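Organic hydroperoxide resistance protein (Elizabethkingia anophelis NUHP1, PDB 6D9N) probably protects the cell from organic hydroperoxides by reducing them to alcohols at a reactive cysteine pair, as in other Ohr members of the OsmC/Ohr family. Local coordinates at residues B[34-39]-B[50-55]; B[57-62]-B[88-93]; B[65-70]-B[82-87]; B[117-122]-B[143-148]. All coordinates share one frame; numbering follows the deposited sequence. Where two conformers were deposited one is given.

Contact 1 (B[34-39]-B[50-55]). With EDO (1,2-ethanediol), chain F.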
# COMPACT_ATOMS: atom_id res chain seq x y z
N LEU B 34 12.01 3.53 6.86
CA LEU B 34 11.90 3.43 5.41
C LEU B 34 12.26 4.80 4.83
O LEU B 34 11.68 5.81 5.24
CB LEU B 34 10.46 3.02 5.03
CG LEU B 34 10.00 2.86 3.60
CD1 LEU B 34 8.77 1.92 3.48
CD2 LEU B 34 9.65 4.22 2.96
N GLU B 35 13.22 4.86 3.89
CA GLU B 35 13.54 6.13 3.24
C GLU B 35 14.21 5.82 1.91
O GLU B 35 15.26 5.18 1.90
CB GLU B 35 14.44 6.97 4.11
CG GLU B 35 14.64 8.35 3.46
CD GLU B 35 15.16 9.45 4.36
OE1 GLU B 35 15.05 10.63 3.99
OE2 GLU B 35 15.71 9.15 5.44
N PHE B 36 13.64 6.31 0.81
CA PHE B 36 14.24 6.01 -0.48
C PHE B 36 13.64 6.89 -1.56
O PHE B 36 12.65 7.62 -1.34
CB PHE B 36 14.14 4.51 -0.85
CG PHE B 36 12.77 3.92 -0.66
CD1 PHE B 36 11.71 4.26 -1.49
CD2 PHE B 36 12.58 2.95 0.31
CE1 PHE B 36 10.47 3.70 -1.32
CE2 PHE B 36 11.36 2.37 0.47
CZ PHE B 36 10.30 2.75 -0.34
N GLU B 37 14.24 6.80 -2.73
CA GLU B 37 13.78 7.52 -3.90
C GLU B 37 12.65 6.74 -4.57
O GLU B 37 12.62 5.51 -4.56
CB GLU B 37 14.93 7.65 -4.91
CG GLU B 37 16.08 8.51 -4.42
CD GLU B 37 15.64 9.89 -3.97
OE1 GLU B 37 15.22 10.72 -4.83
OE2 GLU B 37 15.71 10.15 -2.76
N VAL B 38 11.72 7.48 -5.17
CA VAL B 38 10.73 6.89 -6.07
C VAL B 38 10.79 7.63 -7.40
O VAL B 38 11.06 8.84 -7.48
CB VAL B 38 9.30 6.92 -5.48
CG1 VAL B 38 9.17 5.94 -4.32
CG2 VAL B 38 8.87 8.32 -5.11
N ARG B 39 10.55 6.88 -8.48
CA ARG B 39 10.62 7.44 -9.83
C ARG B 39 9.57 6.73 -10.68
O ARG B 39 9.18 5.59 -10.39
CB ARG B 39 11.97 7.20 -10.48
CG ARG B 39 13.18 7.87 -9.82
CD ARG B 39 13.14 9.41 -9.96
NE ARG B 39 14.34 10.01 -9.40
CZ ARG B 39 14.54 10.33 -8.13
NH1 ARG B 39 13.59 10.12 -7.20
NH2 ARG B 39 15.70 10.87 -7.76
N ASP B 50 15.38 1.55 -12.18
CA ASP B 50 16.30 1.41 -11.06
C ASP B 50 15.69 1.74 -9.71
O ASP B 50 16.33 1.44 -8.69
CB ASP B 50 17.52 2.32 -11.25
CG ASP B 50 18.40 1.92 -12.42
OD1 ASP B 50 18.33 0.79 -12.90
OD2 ASP B 50 19.19 2.77 -12.84
N TYR B 51 14.50 2.35 -9.66
CA TYR B 51 13.98 2.88 -8.40
C TYR B 51 12.58 2.33 -8.09
O TYR B 51 11.85 1.84 -8.96
CB TYR B 51 14.01 4.42 -8.38
CG TYR B 51 15.41 4.91 -8.65
CD1 TYR B 51 15.77 5.35 -9.92
CD2 TYR B 51 16.39 4.87 -7.68
CE1 TYR B 51 17.09 5.73 -10.21
CE2 TYR B 51 17.70 5.23 -7.96
CZ TYR B 51 18.04 5.67 -9.22
OH TYR B 51 19.35 5.98 -9.49
N ALA B 52 12.22 2.48 -6.81
CA ALA B 52 10.89 2.09 -6.36
C ALA B 52 9.82 3.02 -6.92
O ALA B 52 10.11 4.06 -7.54
CB ALA B 52 10.86 2.10 -4.82
N ASN B 53 8.56 2.64 -6.74
CA ASN B 53 7.41 3.43 -7.16
C ASN B 53 6.23 2.99 -6.31
O ASN B 53 6.33 1.99 -5.58
CB ASN B 53 7.16 3.30 -8.68
CG ASN B 53 7.02 1.84 -9.12
OD1 ASN B 53 6.21 1.10 -8.57
ND2 ASN B 53 7.83 1.40 -10.09
N PRO B 54 5.13 3.74 -6.32
CA PRO B 54 4.02 3.37 -5.43
C PRO B 54 3.36 2.05 -5.76
O PRO B 54 2.80 1.39 -4.87
CB PRO B 54 3.08 4.57 -5.50
CG PRO B 54 3.97 5.71 -6.06
CD PRO B 54 4.90 5.05 -6.99
N GLU B 55 3.39 1.64 -7.03
CA GLU B 55 2.85 0.33 -7.41
C GLU B 55 3.65 -0.78 -6.75
O GLU B 55 3.08 -1.75 -6.23
CB GLU B 55 2.91 0.18 -8.93
CG GLU B 55 2.09 1.17 -9.75
CD GLU B 55 2.86 2.47 -10.11
OE1 GLU B 55 3.79 2.88 -9.42
OE2 GLU B 55 2.41 3.15 -11.05
C1 EDO F . 15.74 2.10 4.41
O1 EDO F . 14.64 2.37 3.55
C2 EDO F . 16.28 3.41 4.96
O2 EDO F . 16.95 4.15 3.91
O HOH W 1 14.20 3.32 -4.92
O HOH W 2 10.19 3.08 -10.78
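Tyr51 and Arg39 lie side by side, their side chains pointing the same way, where the end of segment 34-39 meets the loop leading into helix 54-77. The aliphatic part of the arginine does the touching: Arg39 CG is 3.6 Å from Tyr51 CD1. The guanidinium stands farther off, with CZ 5.5 Å from the ring centroid, at most a weak cation-pi attraction. Its direction is set within its own segment, 34-39, since Glu37 OE1 accepts from both NH1 and NH2 of Arg39 in an end-on salt bridge, while His26 holds Glu37 OE2.

Ala52 supplies the backbone link. Its O accepts from Arg39 N at 3.0 Å, and Val38 CA brings a C-H...O contact to the same oxygen. One water spans the next gap, accepting from Ala52 N at 2.9 Å and donating to Glu37 O at 2.7 Å. On the apolar side, Ala52 CB packs 3.9 Å from Phe36 CE1.

Asn53 lays its CB 3.5 Å from Arg39 O. It is the N-cap residue, its OD1 accepting from Met56 N; ND2 reaches Tyr13 OH of the second subunit. The contact thus joins the lead-in to helix 54-77, up to its N-cap, to strand 35-38, within this chain an outer strand of an antiparallel sheet, paired with strand 25-29.

Contact 2 (B[57-62]-B[88-93])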
# COMPACT_ATOMS: atom_id res chain seq x y z
N LEU B 57 5.47 -0.45 -4.00
CA LEU B 57 5.18 -0.40 -2.56
C LEU B 57 3.87 -1.10 -2.25
O LEU B 57 3.74 -1.74 -1.19
CB LEU B 57 5.16 1.06 -2.08
CG LEU B 57 6.54 1.71 -2.00
CD1 LEU B 57 6.40 3.25 -1.93
CD2 LEU B 57 7.33 1.18 -0.84
N PHE B 58 2.88 -0.99 -3.14
CA PHE B 58 1.63 -1.70 -2.93
C PHE B 58 1.80 -3.20 -3.02
O PHE B 58 1.23 -3.95 -2.20
CB PHE B 58 0.57 -1.21 -3.93
CG PHE B 58 -0.84 -1.57 -3.51
CD1 PHE B 58 -1.45 -0.95 -2.42
CD2 PHE B 58 -1.57 -2.52 -4.20
CE1 PHE B 58 -2.73 -1.29 -1.99
CE2 PHE B 58 -2.87 -2.84 -3.77
CZ PHE B 58 -3.44 -2.21 -2.70
N ALA B 59 2.57 -3.67 -3.99
CA ALA B 59 2.85 -5.11 -4.10
C ALA B 59 3.59 -5.61 -2.87
O ALA B 59 3.27 -6.68 -2.32
CB ALA B 59 3.69 -5.37 -5.35
N ALA B 60 4.61 -4.86 -2.42
CA ALA B 60 5.37 -5.24 -1.24
C ALA B 60 4.48 -5.26 0.01
O ALA B 60 4.49 -6.23 0.79
CB ALA B 60 6.54 -4.29 -1.06
N GLY B 61 3.69 -4.20 0.18
CA GLY B 61 2.82 -4.13 1.35
C GLY B 61 1.74 -5.20 1.34
O GLY B 61 1.43 -5.77 2.39
N TYR B 62 1.12 -5.44 0.18
CA TYR B 62 0.04 -6.42 0.13
C TYR B 62 0.59 -7.83 0.38
O TYR B 62 0.01 -8.62 1.14
CB TYR B 62 -0.70 -6.32 -1.20
CG TYR B 62 -2.16 -6.78 -1.16
CD1 TYR B 62 -3.06 -6.31 -2.13
CD2 TYR B 62 -2.64 -7.70 -0.21
CE1 TYR B 62 -4.39 -6.70 -2.13
CE2 TYR B 62 -3.99 -8.08 -0.20
CZ TYR B 62 -4.83 -7.60 -1.17
OH TYR B 62 -6.16 -8.00 -1.23
N ALA B 88 2.47 -10.95 -4.70
CA ALA B 88 1.46 -9.99 -5.17
C ALA B 88 2.00 -9.34 -6.42
O ALA B 88 3.12 -8.82 -6.41
CB ALA B 88 1.18 -8.91 -4.14
N LYS B 89 1.22 -9.41 -7.50
CA LYS B 89 1.53 -8.73 -8.75
C LYS B 89 0.51 -7.62 -8.96
O LYS B 89 -0.70 -7.88 -9.02
CB LYS B 89 1.45 -9.75 -9.89
N VAL B 90 0.99 -6.38 -9.08
CA VAL B 90 0.13 -5.21 -9.14
C VAL B 90 0.29 -4.55 -10.50
O VAL B 90 1.41 -4.23 -10.91
CB VAL B 90 0.54 -4.21 -8.04
CG1 VAL B 90 -0.22 -2.88 -8.19
CG2 VAL B 90 0.30 -4.87 -6.67
N GLY B 91 -0.83 -4.32 -11.17
CA GLY B 91 -0.85 -3.61 -12.44
C GLY B 91 -1.55 -2.28 -12.26
O GLY B 91 -2.42 -2.13 -11.41
N ILE B 92 -1.19 -1.32 -13.11
CA ILE B 92 -1.81 -0.00 -13.15
C ILE B 92 -2.25 0.28 -14.57
O ILE B 92 -1.54 -0.05 -15.53
CB ILE B 92 -0.87 1.11 -12.61
CG1 ILE B 92 -1.55 2.49 -12.64
CG2 ILE B 92 0.47 1.16 -13.36
CD1 ILE B 92 -0.77 3.67 -12.14
N GLY B 93 -3.41 0.91 -14.71
CA GLY B 93 -3.85 1.36 -16.02
C GLY B 93 -4.84 2.50 -15.87
O GLY B 93 -5.17 2.92 -14.77
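Helix-on-sheet packing in the OsmC-like domain is illustrated by Ala59 and Val90, which bring helix 57-62 against strand 88-93. The two axes run roughly antiparallel, at 151°, and approach to 7.5 Å. Alanine at both Ala59 and Ala88 suits so close an approach, their CA atoms being 5.2 Å apart.

One methyl does most of the work. Val90 CG2, anti to its own carbonyl carbon, lies 3.6 Å from Ala59 CA and 3.7 Å from Ala59 CB, and also approaches Phe58, 3.9 Å from CD2. The Phe58 and Val90 side chains cross at about a right angle; CG of Phe58 is anti to the backbone N (chi1 -162°), and the ring meets the methyl with its edge. Two residues earlier on the strand, Ala88 CB rests 3.6 Å from Ala59 O, with Tyr62 CB a looser neighbour at 4.3 Å. The contact is wholly apolar in its side chains, while the polar end of Tyr62 is bonded elsewhere, to Ser132 OG.

Beyond Val90, the Phe58 ring continues onto Leu102 and Val104 of strand 100-109, which pairs with this strand. On the other edge, residues 88-92 pair antiparallel with a strand of the second subunit, making the sheet continuous across the interface.

Contact 3 (B[65-70]-B[82-87])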
# COMPACT_ATOMS: atom_id res chain seq x y z
N CYS B 65 1.25 -8.00 4.07
CA CYS B 65 0.00 -8.01 4.83
C CYS B 65 -0.64 -9.38 4.75
O CYS B 65 -1.07 -9.96 5.77
CB CYS B 65 -0.95 -6.95 4.23
SG CYS B 65 -2.55 -6.82 5.11
N PHE B 66 -0.73 -9.93 3.55
CA PHE B 66 -1.41 -11.20 3.40
C PHE B 66 -0.63 -12.32 4.07
O PHE B 66 -1.22 -13.18 4.74
CB PHE B 66 -1.70 -11.45 1.92
CG PHE B 66 -2.73 -12.52 1.71
CD1 PHE B 66 -4.08 -12.18 1.62
CD2 PHE B 66 -2.39 -13.86 1.68
CE1 PHE B 66 -5.04 -13.14 1.44
CE2 PHE B 66 -3.37 -14.82 1.53
CZ PHE B 66 -4.70 -14.46 1.42
N ASP B 67 0.71 -12.35 3.91
CA ASP B 67 1.49 -13.38 4.58
C ASP B 67 1.40 -13.26 6.09
O ASP B 67 1.29 -14.28 6.79
CB ASP B 67 2.96 -13.31 4.15
CG ASP B 67 3.69 -14.60 4.52
OD1 ASP B 67 3.25 -15.67 4.04
OD2 ASP B 67 4.65 -14.56 5.32
N SER B 68 1.38 -12.03 6.63
CA SER B 68 1.24 -11.86 8.07
C SER B 68 -0.12 -12.37 8.56
O SER B 68 -0.21 -13.12 9.55
CB SER B 68 1.39 -10.38 8.41
OG SER B 68 1.23 -10.20 9.80
N ALA B 69 -1.19 -12.03 7.84
CA ALA B 69 -2.53 -12.49 8.20
C ALA B 69 -2.62 -14.00 8.10
O ALA B 69 -3.19 -14.66 8.98
CB ALA B 69 -3.56 -11.83 7.27
N LEU B 70 -2.04 -14.59 7.05
CA LEU B 70 -2.04 -16.03 6.87
C LEU B 70 -1.34 -16.72 8.03
O LEU B 70 -1.83 -17.74 8.54
CB LEU B 70 -1.36 -16.32 5.53
CG LEU B 70 -1.26 -17.80 5.17
CD1 LEU B 70 -2.63 -18.45 5.10
CD2 LEU B 70 -0.54 -17.89 3.83
N GLY B 82 4.73 -25.77 6.60
CA GLY B 82 6.02 -25.20 6.30
C GLY B 82 5.96 -23.68 6.21
O GLY B 82 4.91 -23.06 6.34
N GLU B 83 7.10 -23.08 5.93
CA GLU B 83 7.14 -21.61 5.84
C GLU B 83 6.36 -21.15 4.60
O GLU B 83 6.58 -21.68 3.50
CB GLU B 83 8.58 -21.13 5.79
CG GLU B 83 8.70 -19.60 5.74
CD GLU B 83 10.14 -19.14 5.83
OE1 GLU B 83 10.78 -19.36 6.89
OE2 GLU B 83 10.61 -18.56 4.84
N THR B 84 5.43 -20.23 4.80
CA THR B 84 4.58 -19.78 3.70
C THR B 84 5.28 -18.73 2.85
O THR B 84 6.24 -18.07 3.28
CB THR B 84 3.26 -19.18 4.25
OG1 THR B 84 3.56 -18.06 5.08
CG2 THR B 84 2.49 -20.20 5.05
N THR B 85 4.79 -18.58 1.62
CA THR B 85 5.22 -17.54 0.69
C THR B 85 3.99 -16.89 0.09
O THR B 85 3.02 -17.58 -0.26
CB THR B 85 6.05 -18.19 -0.43
OG1 THR B 85 7.12 -18.94 0.16
CG2 THR B 85 6.62 -17.16 -1.44
N VAL B 86 4.01 -15.57 -0.08
CA VAL B 86 2.93 -14.90 -0.80
C VAL B 86 3.56 -14.00 -1.85
O VAL B 86 4.48 -13.22 -1.55
CB VAL B 86 2.06 -14.05 0.15
CG1 VAL B 86 1.03 -13.23 -0.64
CG2 VAL B 86 1.39 -14.93 1.21
N THR B 87 3.03 -14.08 -3.07
CA THR B 87 3.37 -13.12 -4.12
C THR B 87 2.18 -12.23 -4.44
O THR B 87 1.03 -12.68 -4.43
CB THR B 87 3.83 -13.84 -5.39
OG1 THR B 87 2.75 -14.63 -5.93
CG2 THR B 87 5.08 -14.67 -5.11
O HOH W 3 6.29 -16.72 5.77
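Thr84 OG1, placed between the backbone N and the carbonyl carbon (chi1 61°), donates a short hydrogen bond, 2.6 Å, to Asp67 OD1, the direct polar link between helix 65-70 and the run into strand 85-87. The carboxylate is met on its syn side, 18° out of its plane. A water reinforces the link, donating to Asp67 OD2 at 2.7 Å and to Thr84 O at 2.8 Å, which gives both carboxylate oxygens of this buried aspartate a donor and would help to stabilise its charge.

Val86 packs alongside. Its CG2 lies 3.7 Å from Asp67 CB, the two side chains sliding past each other in opposite directions, and reaches the edge of the Phe66 ring 4.0 Å from CD2. Leu70 CD2 completes the apolar part, 4.0 Å from Thr84 CG2.

Farther out, Asn71 ND2 binds both Thr84 OG1 and Asp67 O, a second-shell amide that ties hydroxyl to helix. Cys65, on this same helix turn, forms a disulfide with Cys129; in Ohr relatives such a pair carries out peroxide reduction. Helix 65-70 packs on this strand and also against helix 115-128, where Phe66 meets Ala125 and Leu70 meets Leu121, while both Phe66 and Leu70 also touch strand 100-109.

Contact 4 (B[117-122]-B[143-148])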
# COMPACT_ATOMS: atom_id res chain seq x y z
N GLU B 117 -7.33 -27.69 3.39
CA GLU B 117 -6.80 -26.86 4.47
C GLU B 117 -6.26 -25.55 3.94
O GLU B 117 -6.51 -24.47 4.51
CB GLU B 117 -5.69 -27.63 5.20
CG GLU B 117 -6.25 -28.78 6.03
CD GLU B 117 -5.23 -29.77 6.53
OE1 GLU B 117 -4.10 -29.85 5.99
OE2 GLU B 117 -5.57 -30.51 7.50
N ALA B 118 -5.51 -25.61 2.85
CA ALA B 118 -4.94 -24.39 2.26
C ALA B 118 -6.03 -23.41 1.86
O ALA B 118 -5.90 -22.19 2.10
CB ALA B 118 -4.08 -24.76 1.05
N GLN B 119 -7.10 -23.91 1.24
CA GLN B 119 -8.20 -23.05 0.84
C GLN B 119 -8.88 -22.42 2.05
O GLN B 119 -9.22 -21.22 2.03
CB GLN B 119 -9.21 -23.86 0.02
CG GLN B 119 -8.68 -24.14 -1.36
CD GLN B 119 -9.44 -25.25 -2.08
OE1 GLN B 119 -10.32 -25.89 -1.51
NE2 GLN B 119 -9.09 -25.48 -3.34
N ASP B 120 -9.10 -23.20 3.11
CA ASP B 120 -9.70 -22.62 4.31
C ASP B 120 -8.80 -21.53 4.90
O ASP B 120 -9.29 -20.49 5.35
CB ASP B 120 -9.94 -23.73 5.35
CG ASP B 120 -11.03 -24.73 4.94
OD1 ASP B 120 -11.82 -24.45 4.02
OD2 ASP B 120 -11.08 -25.80 5.58
N LEU B 121 -7.50 -21.78 4.92
CA LEU B 121 -6.57 -20.82 5.50
C LEU B 121 -6.56 -19.51 4.72
O LEU B 121 -6.62 -18.43 5.32
CB LEU B 121 -5.16 -21.41 5.59
CG LEU B 121 -5.02 -22.57 6.59
CD1 LEU B 121 -3.69 -23.29 6.32
CD2 LEU B 121 -5.11 -22.05 8.03
N ILE B 122 -6.52 -19.58 3.37
CA ILE B 122 -6.45 -18.33 2.64
C ILE B 122 -7.77 -17.59 2.66
O ILE B 122 -7.78 -16.37 2.59
CB ILE B 122 -5.91 -18.48 1.19
CG1 ILE B 122 -6.79 -19.39 0.30
CG2 ILE B 122 -4.42 -18.83 1.19
CD1 ILE B 122 -6.85 -18.93 -1.15
N LEU B 143 -7.06 -14.34 -6.23
CA LEU B 143 -6.35 -14.98 -5.12
C LEU B 143 -6.38 -16.49 -5.34
O LEU B 143 -7.45 -17.09 -5.47
CB LEU B 143 -7.07 -14.64 -3.81
CG LEU B 143 -6.62 -15.41 -2.57
CD1 LEU B 143 -5.13 -15.27 -2.26
CD2 LEU B 143 -7.45 -14.97 -1.37
N THR B 144 -5.20 -17.10 -5.37
CA THR B 144 -5.06 -18.55 -5.52
C THR B 144 -4.07 -19.06 -4.49
O THR B 144 -3.29 -18.31 -3.91
CB THR B 144 -4.58 -18.95 -6.94
OG1 THR B 144 -3.36 -18.26 -7.25
CG2 THR B 144 -5.63 -18.60 -8.01
N VAL B 145 -4.13 -20.38 -4.26
CA VAL B 145 -3.28 -21.01 -3.27
C VAL B 145 -2.72 -22.31 -3.82
O VAL B 145 -3.41 -23.03 -4.54
CB VAL B 145 -4.01 -21.24 -1.92
CG1 VAL B 145 -5.13 -22.31 -2.00
CG2 VAL B 145 -3.04 -21.62 -0.78
N SER B 146 -1.48 -22.61 -3.46
CA SER B 146 -0.85 -23.90 -3.69
C SER B 146 -0.34 -24.47 -2.37
O SER B 146 -0.21 -23.76 -1.36
CB SER B 146 0.29 -23.79 -4.71
OG SER B 146 1.21 -22.77 -4.34
N ASN B 147 0.01 -25.76 -2.42
CA ASN B 147 0.51 -26.48 -1.26
C ASN B 147 1.80 -27.23 -1.60
O ASN B 147 1.95 -28.43 -1.29
CB ASN B 147 -0.56 -27.39 -0.62
CG ASN B 147 -1.08 -28.46 -1.55
OD1 ASN B 147 -0.98 -28.34 -2.77
ND2 ASN B 147 -1.67 -29.49 -0.99
N ASN B 148 2.75 -26.54 -2.25
CA ASN B 148 4.03 -27.13 -2.65
C ASN B 148 5.01 -27.17 -1.50
O ASN B 148 5.16 -26.19 -0.76
CB ASN B 148 4.74 -26.32 -3.73
CG ASN B 148 3.95 -26.19 -4.98
OD1 ASN B 148 3.68 -25.05 -5.42
ND2 ASN B 148 3.66 -27.28 -5.62
OXT ASN B 148 5.70 -28.22 -1.34
O HOH W 4 -6.33 -24.22 -4.85
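Ile122 and Val145 carry the apolar packing of helix 117-122 on strand 143-146, with Ala118 and Leu143 extending it to either end. Both branches of Ile122 are used. CG2 touches Val145 CG2 at 3.7 Å, whereas CD1, at the end of the longer branch, fits between Val145 CB at 3.7 Å and Leu143 CG at 3.8 Å. The chi2 of Ile122, 145°, departs from a staggered value, which suggests that CD1 is turned to suit its neighbours. One helical turn earlier, Ala118 CB meets Val145 CG2 at 3.8 Å, so Val145 is gripped by residues four apart on the helix. Gln119 crosses Val145 at about a right angle and touches the valine through its aliphatic CG, 4.0 Å from Val145 CG1.

Polar interaction is slight and passes through solvent. A water donates to Val145 O at 3.2 Å and accepts weakly from Gln119 NE2.

This is helix-on-sheet packing that the second subunit does not touch, with axes 8.3 Å apart and at 142°. Strand 141-146 is the outermost strand of the mixed sheet within this chain, parallel to strand 100-109; Ile122 touches that strand at Ala108, and Leu121 turns instead to helix 54-77, where it meets Leu70, Val73 and Ile74.

Overall arrangement
Contacts 1, 2 and 3 follow helix 54-77 from its capped start onward, and all three also touch the second subunit; contact 4 has no such partner. Contacts 1 and 2 have centres 13 Å apart and meet through Phe36 and Leu57. Contacts 2 and 3 share the helix and strand 85-94, with centres 15 Å apart, and contact 3 opens at Cys65, bonded to Cys129. A bound thiocyanate, probably from the crystallisation liquor, lies about 6 Å from the Phe58 side chain of contact 2. Contacts 3 and 4, centres 10 Å apart, touch where Phe66 packs on Leu143, placing both helices on one sheet. Contact 4 lies farthest from contact 1, 31 Å between centres.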